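Local structure of adenylyltransferase thiF (Escherichia coli, 1ZUD) at the interface of chains A and B and the interface of chains A and C. The protein catalyses the ATP-dependent adenylation of the C-terminal glycine carboxylate of the sulfur carrier protein ThiS, a step of sulfur transfer in thiamin biosynthesis. Sequence-based numbering; all coordinates share one arbitrary frame. Chains: chain A/B, Adenylyltransferase thiF; chain C, ThiS protein.

Contact 1: the interface of chains A and B. Residues chain A 11-12, 15, 17, 203, 212; chain B 153-154, 188-190.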
loop_
_atom_site.group_PDB
_atom_site.type_symbol
_atom_site.label_atom_id
_atom_site.label_comp_id
_atom_site.label_asym_id
_atom_site.label_seq_id
_atom_site.Cartn_x
_atom_site.Cartn_y
_atom_site.Cartn_z
ATOM N N ARG A 11 -12.988 8.721 -13.477
ATOM C CA ARG A 11 -12.989 8.562 -12.015
ATOM C C ARG A 11 -11.939 9.368 -11.282
ATOM O O ARG A 11 -12.091 9.622 -10.079
ATOM C CB ARG A 11 -12.890 7.078 -11.638
ATOM C CG ARG A 11 -14.014 6.225 -12.209
ATOM C CD ARG A 11 -15.322 7.015 -12.329
ATOM N NE ARG A 11 -16.504 6.168 -12.219
ATOM C CZ ARG A 11 -16.920 5.598 -11.087
ATOM N NH1 ARG A 11 -16.249 5.782 -9.956
ATOM N NH2 ARG A 11 -18.011 4.839 -11.085
ATOM N N GLN A 12 -10.856 9.794 -11.954
ATOM C CA GLN A 12 -9.954 10.689 -11.243
ATOM C C GLN A 12 -10.237 12.128 -11.627
ATOM O O GLN A 12 -9.919 13.039 -10.845
ATOM C CB GLN A 12 -8.473 10.366 -11.446
ATOM C CG GLN A 12 -8.056 10.264 -12.836
ATOM C CD GLN A 12 -6.664 9.650 -12.923
ATOM O OE1 GLN A 12 -6.344 8.700 -12.205
ATOM N NE2 GLN A 12 -5.841 10.180 -13.807
ATOM N N LEU A 15 -12.252 13.987 -9.186
ATOM C CA LEU A 15 -11.572 14.567 -7.998
ATOM C C LEU A 15 -11.160 16.013 -8.240
ATOM O O LEU A 15 -10.428 16.317 -9.198
ATOM C CB LEU A 15 -10.350 13.741 -7.630
ATOM C CG LEU A 15 -10.761 12.337 -7.215
ATOM C CD1 LEU A 15 -9.512 11.468 -7.162
ATOM C CD2 LEU A 15 -11.487 12.373 -5.837
ATOM N N ASP A 17 -9.057 17.867 -6.884
ATOM C CA ASP A 17 -7.616 18.057 -6.853
ATOM C C ASP A 17 -6.942 17.671 -8.172
ATOM O O ASP A 17 -5.811 18.028 -8.380
ATOM C CB ASP A 17 -6.967 17.227 -5.756
ATOM C CG ASP A 17 -7.212 17.782 -4.405
ATOM O OD1 ASP A 17 -6.985 18.994 -4.206
ATOM O OD2 ASP A 17 -7.625 17.001 -3.534
ATOM N N LEU A 203 1.621 6.362 -6.729
ATOM C CA LEU A 203 0.837 7.409 -6.103
ATOM C C LEU A 203 1.678 8.692 -5.962
ATOM O O LEU A 203 1.185 9.797 -6.215
ATOM C CB LEU A 203 0.373 6.939 -4.701
ATOM C CG LEU A 203 -0.311 8.030 -3.849
ATOM C CD1 LEU A 203 -1.600 8.538 -4.565
ATOM C CD2 LEU A 203 -0.702 7.446 -2.493
ATOM N N ILE A 212 -0.170 18.173 -6.732
ATOM C CA ILE A 212 -0.863 18.044 -5.447
ATOM C C ILE A 212 0.168 18.206 -4.336
ATOM O O ILE A 212 1.200 17.565 -4.346
ATOM C CB ILE A 212 -1.609 16.676 -5.390
ATOM C CG1 ILE A 212 -2.777 16.747 -6.371
ATOM C CG2 ILE A 212 -2.141 16.342 -3.959
ATOM C CD1 ILE A 212 -3.360 15.456 -6.676
ATOM N N GLY B 153 -11.460 8.807 -3.053
ATOM C CA GLY B 153 -10.601 9.974 -3.066
ATOM C C GLY B 153 -9.165 9.575 -2.798
ATOM O O GLY B 153 -8.616 8.723 -3.487
ATOM N N PHE B 154 -8.527 10.198 -1.802
ATOM C CA PHE B 154 -7.170 9.809 -1.455
ATOM C C PHE B 154 -7.159 8.976 -0.152
ATOM O O PHE B 154 -6.094 8.716 0.409
ATOM C CB PHE B 154 -6.294 11.061 -1.239
ATOM C CG PHE B 154 -5.855 11.730 -2.528
ATOM C CD1 PHE B 154 -4.609 11.447 -3.086
ATOM C CD2 PHE B 154 -6.701 12.630 -3.177
ATOM C CE1 PHE B 154 -4.195 12.072 -4.303
ATOM C CE2 PHE B 154 -6.302 13.260 -4.390
ATOM C CZ PHE B 154 -5.059 12.980 -4.939
ATOM N N GLY B 188 -14.979 10.100 -6.987
ATOM C CA GLY B 188 -13.674 9.828 -7.567
ATOM C C GLY B 188 -12.733 9.087 -6.607
ATOM O O GLY B 188 -12.911 9.016 -5.349
ATOM N N VAL B 189 -11.708 8.534 -7.218
ATOM C CA VAL B 189 -10.699 7.804 -6.489
ATOM C C VAL B 189 -9.427 7.681 -7.323
ATOM O O VAL B 189 -9.449 7.585 -8.583
ATOM C CB VAL B 189 -11.247 6.431 -6.074
ATOM C CG1 VAL B 189 -11.468 5.567 -7.306
ATOM C CG2 VAL B 189 -10.301 5.775 -5.029
ATOM N N VAL B 190 -8.321 7.764 -6.608
ATOM C CA VAL B 190 -6.981 7.653 -7.178
ATOM C C VAL B 190 -6.653 6.158 -7.264
ATOM O O VAL B 190 -6.810 5.399 -6.286
ATOM C CB VAL B 190 -5.976 8.406 -6.270
ATOM C CG1 VAL B 190 -4.577 8.320 -6.844
ATOM C CG2 VAL B 190 -6.415 9.885 -6.152
#
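A:Leu15 lies against the backbone of B:Gly188 and B:Val189 in the homodimer interface of this E1-like HesA/MoeB/ThiF enzyme. Its two methyls divide the work: CD2 of A:Leu15 rests on the carbonyl carbon C of B:Gly188 at 3.6 Å and also meets CA of B:Gly153, while CD1 of A:Leu15 reaches CG2 of B:Val190, likewise at 3.6 Å. The leucine and valine side chains cross at about a right angle, methyl against methyl. The other branch of B:Val190, CG1, touches CD1 of A:Leu203 from helix 191-210 at 3.8 Å. The ring of B:Phe154 extends the apolar patch; its CZ meets CD1 of A:Ile212 tip to tip at 3.5 Å. OD2 of the A:Asp17 carboxylate stands 4.1 Å from CE2 of B:Phe154, with the two planes 69° apart.

A backbone hydrogen bond joins the chains beside A:Leu15: the amide N of B:Val189 donates to the carbonyl O of A:Arg11 at 3.1 Å, approaching from above the carbonyl plane. A:Arg11, an ATP-binding residue in helix 10-13, thus also takes part in dimer contact through its main chain. Within chain B, CG2 of B:Val190 sits 3.5 Å above the centre of one face of the B:Phe154 ring, which should steady the ring that A:Ile212 meets. With CG1 anti to the backbone N (chi1 -179°), CG1 points to A:Leu203 while CG2 lies against both the B:Phe154 ring and A:Leu15.

Contact 2: the interface of chains A and B. Residues chain A 66, 69-70, 188-189; chain B 8, 10-12, 15.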
loop_
_atom_site.group_PDB
_atom_site.type_symbol
_atom_site.label_atom_id
_atom_site.label_comp_id
_atom_site.label_asym_id
_atom_site.label_seq_id
_atom_site.Cartn_x
_atom_site.Cartn_y
_atom_site.Cartn_z
ATOM N N SER A 66 9.895 -17.903 -11.755
ATOM C CA SER A 66 9.961 -17.466 -10.353
ATOM C C SER A 66 9.604 -15.978 -10.159
ATOM O O SER A 66 9.422 -15.516 -9.011
ATOM C CB SER A 66 11.355 -17.745 -9.791
ATOM O OG SER A 66 12.277 -16.860 -10.365
ATOM N N GLN A 69 5.394 -14.640 -9.011
ATOM C CA GLN A 69 4.904 -14.552 -7.640
ATOM C C GLN A 69 4.764 -13.074 -7.245
ATOM O O GLN A 69 4.066 -12.756 -6.316
ATOM C CB GLN A 69 5.912 -15.287 -6.763
ATOM C CG GLN A 69 5.829 -15.126 -5.264
ATOM C CD GLN A 69 6.772 -14.079 -4.721
ATOM O OE1 GLN A 69 7.597 -13.515 -5.449
ATOM N NE2 GLN A 69 6.661 -13.808 -3.413
ATOM N N ARG A 70 5.410 -12.157 -7.961
ATOM C CA ARG A 70 5.298 -10.748 -7.594
ATOM C C ARG A 70 5.316 -9.740 -8.733
ATOM O O ARG A 70 5.028 -8.548 -8.530
ATOM C CB ARG A 70 6.409 -10.408 -6.584
ATOM C CG ARG A 70 7.780 -10.541 -7.160
ATOM C CD ARG A 70 8.809 -10.621 -6.098
ATOM N NE ARG A 70 10.126 -10.723 -6.721
ATOM C CZ ARG A 70 10.548 -11.796 -7.379
ATOM N NH1 ARG A 70 9.759 -12.871 -7.506
ATOM N NH2 ARG A 70 11.763 -11.792 -7.900
ATOM N N GLY A 188 13.810 -14.129 0.457
ATOM C CA GLY A 188 12.833 -13.790 -0.530
ATOM C C GLY A 188 12.152 -12.485 -0.221
ATOM O O GLY A 188 12.677 -11.558 0.433
ATOM N N VAL A 189 10.943 -12.411 -0.715
ATOM C CA VAL A 189 10.148 -11.247 -0.465
ATOM C C VAL A 189 8.744 -11.718 -0.685
ATOM O O VAL A 189 8.508 -12.608 -1.488
ATOM C CB VAL A 189 10.501 -10.144 -1.454
ATOM C CG1 VAL A 189 10.165 -10.642 -2.882
ATOM C CG2 VAL A 189 9.769 -8.822 -1.051
ATOM N N ARG B 8 8.203 -21.779 -8.951
ATOM C CA ARG B 8 7.267 -20.664 -9.044
ATOM C C ARG B 8 7.186 -19.899 -7.729
ATOM O O ARG B 8 7.208 -18.657 -7.712
ATOM C CB ARG B 8 5.877 -21.204 -9.433
ATOM C CG ARG B 8 4.752 -20.152 -9.372
ATOM C CD ARG B 8 3.374 -20.796 -9.625
ATOM N NE ARG B 8 3.178 -21.103 -11.040
ATOM C CZ ARG B 8 2.856 -20.194 -11.960
ATOM N NH1 ARG B 8 2.695 -18.928 -11.615
ATOM N NH2 ARG B 8 2.679 -20.550 -13.229
ATOM N N SER B 10 9.392 -20.003 -5.267
ATOM C CA SER B 10 10.697 -19.942 -4.632
ATOM C C SER B 10 11.035 -18.710 -3.813
ATOM O O SER B 10 11.579 -18.851 -2.715
ATOM C CB SER B 10 11.798 -20.197 -5.684
ATOM O OG SER B 10 11.787 -19.214 -6.680
ATOM N N ARG B 11 10.668 -17.508 -4.274
ATOM C CA ARG B 11 11.076 -16.347 -3.530
ATOM C C ARG B 11 10.333 -16.134 -2.226
ATOM O O ARG B 11 10.769 -15.377 -1.390
ATOM C CB ARG B 11 11.020 -15.073 -4.395
ATOM C CG ARG B 11 12.030 -15.071 -5.577
ATOM C CD ARG B 11 13.489 -15.288 -5.131
ATOM N NE ARG B 11 14.451 -15.226 -6.254
ATOM C CZ ARG B 11 14.697 -16.210 -7.121
ATOM N NH1 ARG B 11 14.074 -17.388 -7.039
ATOM N NH2 ARG B 11 15.573 -16.007 -8.105
ATOM N N GLN B 12 9.207 -16.813 -2.088
ATOM C CA GLN B 12 8.372 -16.782 -0.908
ATOM C C GLN B 12 8.887 -17.948 0.002
ATOM O O GLN B 12 8.995 -17.831 1.242
ATOM C CB GLN B 12 6.969 -17.070 -1.423
ATOM C CG GLN B 12 5.845 -16.795 -0.569
ATOM C CD GLN B 12 4.586 -16.691 -1.427
ATOM O OE1 GLN B 12 4.400 -15.706 -2.148
ATOM N NE2 GLN B 12 3.748 -17.716 -1.386
ATOM N N LEU B 15 11.713 -17.457 2.439
ATOM C CA LEU B 15 11.476 -16.772 3.707
ATOM C C LEU B 15 11.201 -17.812 4.778
ATOM O O LEU B 15 10.253 -18.554 4.650
ATOM C CB LEU B 15 10.251 -15.853 3.572
ATOM C CG LEU B 15 10.447 -14.669 2.633
ATOM C CD1 LEU B 15 9.147 -13.902 2.444
ATOM C CD2 LEU B 15 11.533 -13.797 3.246
HETATM O O HOH W 1 9.103 -16.969 -6.687
#
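Helix 10-13 of chain B, carrying the ATP-binding B:Arg11, packs against the segment around A:Gln69 and A:Arg70 at the homodimer interface of this E1-like ThiF enzyme. The amide of A:Gln69 bridges the subunits: NE2 donates to OE1 of B:Gln12 at 3.2 Å, nearly straight (164° at H), with the acceptor in the plane of the donor amide. The two amide planes are turned 61° apart. NE2 of A:Gln69 also donates to the carbonyl O of A:Val189 at 2.9 Å, while OE1 of the same amide accepts from NH1 of A:Arg70; bonds at both ends should restrain its rotation. CG anti to the backbone N (chi1 168°) and a bend at chi2 bring this amide across B:Arg11.

A:Arg70, also an ATP-binding residue, uses NH1 a second time, for the carbonyl O of A:Ser66 in its guanidinium plane at 3.1 Å. The same NH1 lies 3.7 Å from CG of B:Arg11, so the arginines meet through guanidinium and aliphatic chain. In the two-fold mate of the A:Arg11 bond, the amide N of A:Val189 donates to the carbonyl O of B:Arg11. Water 1 joins the subunits, held by the carbonyl O atoms of A:Ser66 and B:Arg8 (2.7 Å to the latter) and by the backbone N of B:Arg11.

Contact 3: the interface of chains A and C. Residues chain A 230-232; chain C 7, 35, 38, 40, 58, 60.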
loop_
_atom_site.group_PDB
_atom_site.type_symbol
_atom_site.label_atom_id
_atom_site.label_comp_id
_atom_site.label_asym_id
_atom_site.label_seq_id
_atom_site.Cartn_x
_atom_site.Cartn_y
_atom_site.Cartn_z
ATOM N N ARG A 230 6.452 3.993 9.712
ATOM C CA ARG A 230 7.060 5.090 10.444
ATOM C C ARG A 230 7.658 6.039 9.409
ATOM O O ARG A 230 8.117 5.604 8.354
ATOM C CB ARG A 230 8.112 4.577 11.449
ATOM C CG ARG A 230 9.298 3.857 10.871
ATOM C CD ARG A 230 9.868 2.843 11.909
ATOM N NE ARG A 230 9.892 3.387 13.262
ATOM C CZ ARG A 230 9.964 2.663 14.379
ATOM N NH1 ARG A 230 10.021 1.346 14.329
ATOM N NH2 ARG A 230 9.971 3.262 15.556
ATOM N N SER A 231 7.579 7.333 9.693
ATOM C CA SER A 231 8.103 8.365 8.829
ATOM C C SER A 231 9.249 9.060 9.530
ATOM O O SER A 231 9.143 9.427 10.701
ATOM C CB SER A 231 7.016 9.385 8.489
ATOM O OG SER A 231 6.041 8.779 7.676
ATOM N N LEU A 232 10.370 9.177 8.833
ATOM C CA LEU A 232 11.523 9.836 9.368
ATOM C C LEU A 232 11.923 10.943 8.425
ATOM O O LEU A 232 11.975 10.743 7.191
ATOM C CB LEU A 232 12.692 8.857 9.507
ATOM C CG LEU A 232 12.400 7.551 10.284
ATOM C CD1 LEU A 232 13.589 6.594 10.204
ATOM C CD2 LEU A 232 12.077 7.902 11.790
ATOM N N ASP C 7 13.002 1.737 19.865
ATOM C CA ASP C 7 11.727 1.758 20.594
ATOM C C ASP C 7 11.775 1.150 21.992
ATOM O O ASP C 7 10.723 1.031 22.635
ATOM C CB ASP C 7 10.610 1.023 19.824
ATOM C CG ASP C 7 10.316 1.622 18.444
ATOM O OD1 ASP C 7 10.292 2.871 18.292
ATOM O OD2 ASP C 7 10.087 0.817 17.510
ATOM N N ALA C 35 18.390 7.408 13.190
ATOM C CA ALA C 35 17.590 8.589 13.393
ATOM C C ALA C 35 17.512 8.861 14.880
ATOM O O ALA C 35 17.616 7.943 15.675
ATOM C CB ALA C 35 16.189 8.419 12.850
ATOM N N GLN C 38 13.081 10.948 15.386
ATOM C CA GLN C 38 12.503 10.863 14.054
ATOM C C GLN C 38 13.152 11.671 12.938
ATOM O O GLN C 38 12.512 11.957 11.910
ATOM C CB GLN C 38 10.986 11.166 14.084
ATOM C CG GLN C 38 10.180 10.159 14.879
ATOM C CD GLN C 38 10.399 10.344 16.352
ATOM O OE1 GLN C 38 10.700 9.393 17.091
ATOM N NE2 GLN C 38 10.271 11.577 16.795
ATOM N N ILE C 40 16.782 11.751 10.613
ATOM C CA ILE C 40 17.992 11.049 10.275
ATOM C C ILE C 40 19.174 11.879 10.738
ATOM O O ILE C 40 19.101 13.117 10.687
ATOM C CB ILE C 40 18.130 10.859 8.701
ATOM C CG1 ILE C 40 17.040 9.910 8.165
ATOM C CG2 ILE C 40 19.545 10.380 8.358
ATOM C CD1 ILE C 40 17.068 8.526 8.764
ATOM N N LEU C 58 16.883 5.304 16.546
ATOM C CA LEU C 58 16.540 4.201 15.649
ATOM C C LEU C 58 17.763 3.860 14.850
ATOM O O LEU C 58 18.430 4.754 14.334
ATOM C CB LEU C 58 15.415 4.587 14.686
ATOM C CG LEU C 58 14.074 4.885 15.349
ATOM C CD1 LEU C 58 13.089 5.303 14.256
ATOM C CD2 LEU C 58 13.548 3.648 16.130
ATOM N N PHE C 60 18.669 1.146 11.790
ATOM C CA PHE C 60 18.104 0.184 10.824
ATOM C C PHE C 60 19.005 0.005 9.591
ATOM O O PHE C 60 19.869 0.815 9.330
ATOM C CB PHE C 60 16.678 0.631 10.377
ATOM C CG PHE C 60 16.616 2.023 9.815
ATOM C CD1 PHE C 60 16.566 3.128 10.670
ATOM C CD2 PHE C 60 16.683 2.233 8.433
ATOM C CE1 PHE C 60 16.588 4.404 10.174
ATOM C CE2 PHE C 60 16.703 3.528 7.917
ATOM C CZ PHE C 60 16.656 4.608 8.782
#
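A:Arg230 in strand 228-233 reaches from ThiF to C:Asp7 of ThiS, the small ubiquitin-like sulfur carrier that the enzyme adenylates. From CB the chain sets out with CG between the backbone N and the carbonyl carbon (chi1 62°), then bends at chi3 to turn its head toward the carrier. NE of A:Arg230 passes CD1 of C:Leu58 at 3.9 Å, and CZ lies near the same methyl. At the tip, guanidinium and carboxylate meet end-on, their planes only 11° apart. NH2 of A:Arg230 donates to OD1 of C:Asp7 at 2.8 Å in a salt bridge and also to OD2, while NH1 donates to OD2 at 3.2 Å. Both oxygens use their syn lone pairs, and OD2 accepts from both nitrogens. CD2 of C:Leu58 touches NH2 of A:Arg230 at 3.6 Å, placing an apolar neighbour beside the ion pair. An alanine in place of A:Arg230 would probably leave the C:Asp7 carboxylate without its positive mate and open a gap beside C:Leu58.

Two residues along the strand, A:Leu232 packs both methyls against the carrier. CD1 of A:Leu232 meets CE1 of C:Phe60 tip to tip at 3.7 Å, with the CB of C:Ala35 farther off. CD2 of A:Leu232 packs on CD1 of C:Leu58, also at 3.7 Å, and on CA of C:Gln38 at 3.8 Å. CD1 of C:Ile40 lies in plane at the edge of the C:Phe60 ring, beside A:Leu232.

The C-alpha centres of contact 1 and contact 2 lie about 32 Å apart, yet both belong to the two-fold ThiF homodimer and share helix 10-13, Leu15 and the Gly188-Val189 segment with the chains exchanged. They are overlapping parts of two-fold-related halves of one interface; B:Arg11 lies beside A:Arg70, both ATP-binding residues, so each nucleotide site is probably built by both subunits. Contact 3 is the ThiF-ThiS interface, its C-alpha centre about 30 Å from that of contact 1 and about 28 Å from that of contact 2. This part of carrier docking lies apart from these dimer contacts, so dimer and carrier can be bound at once.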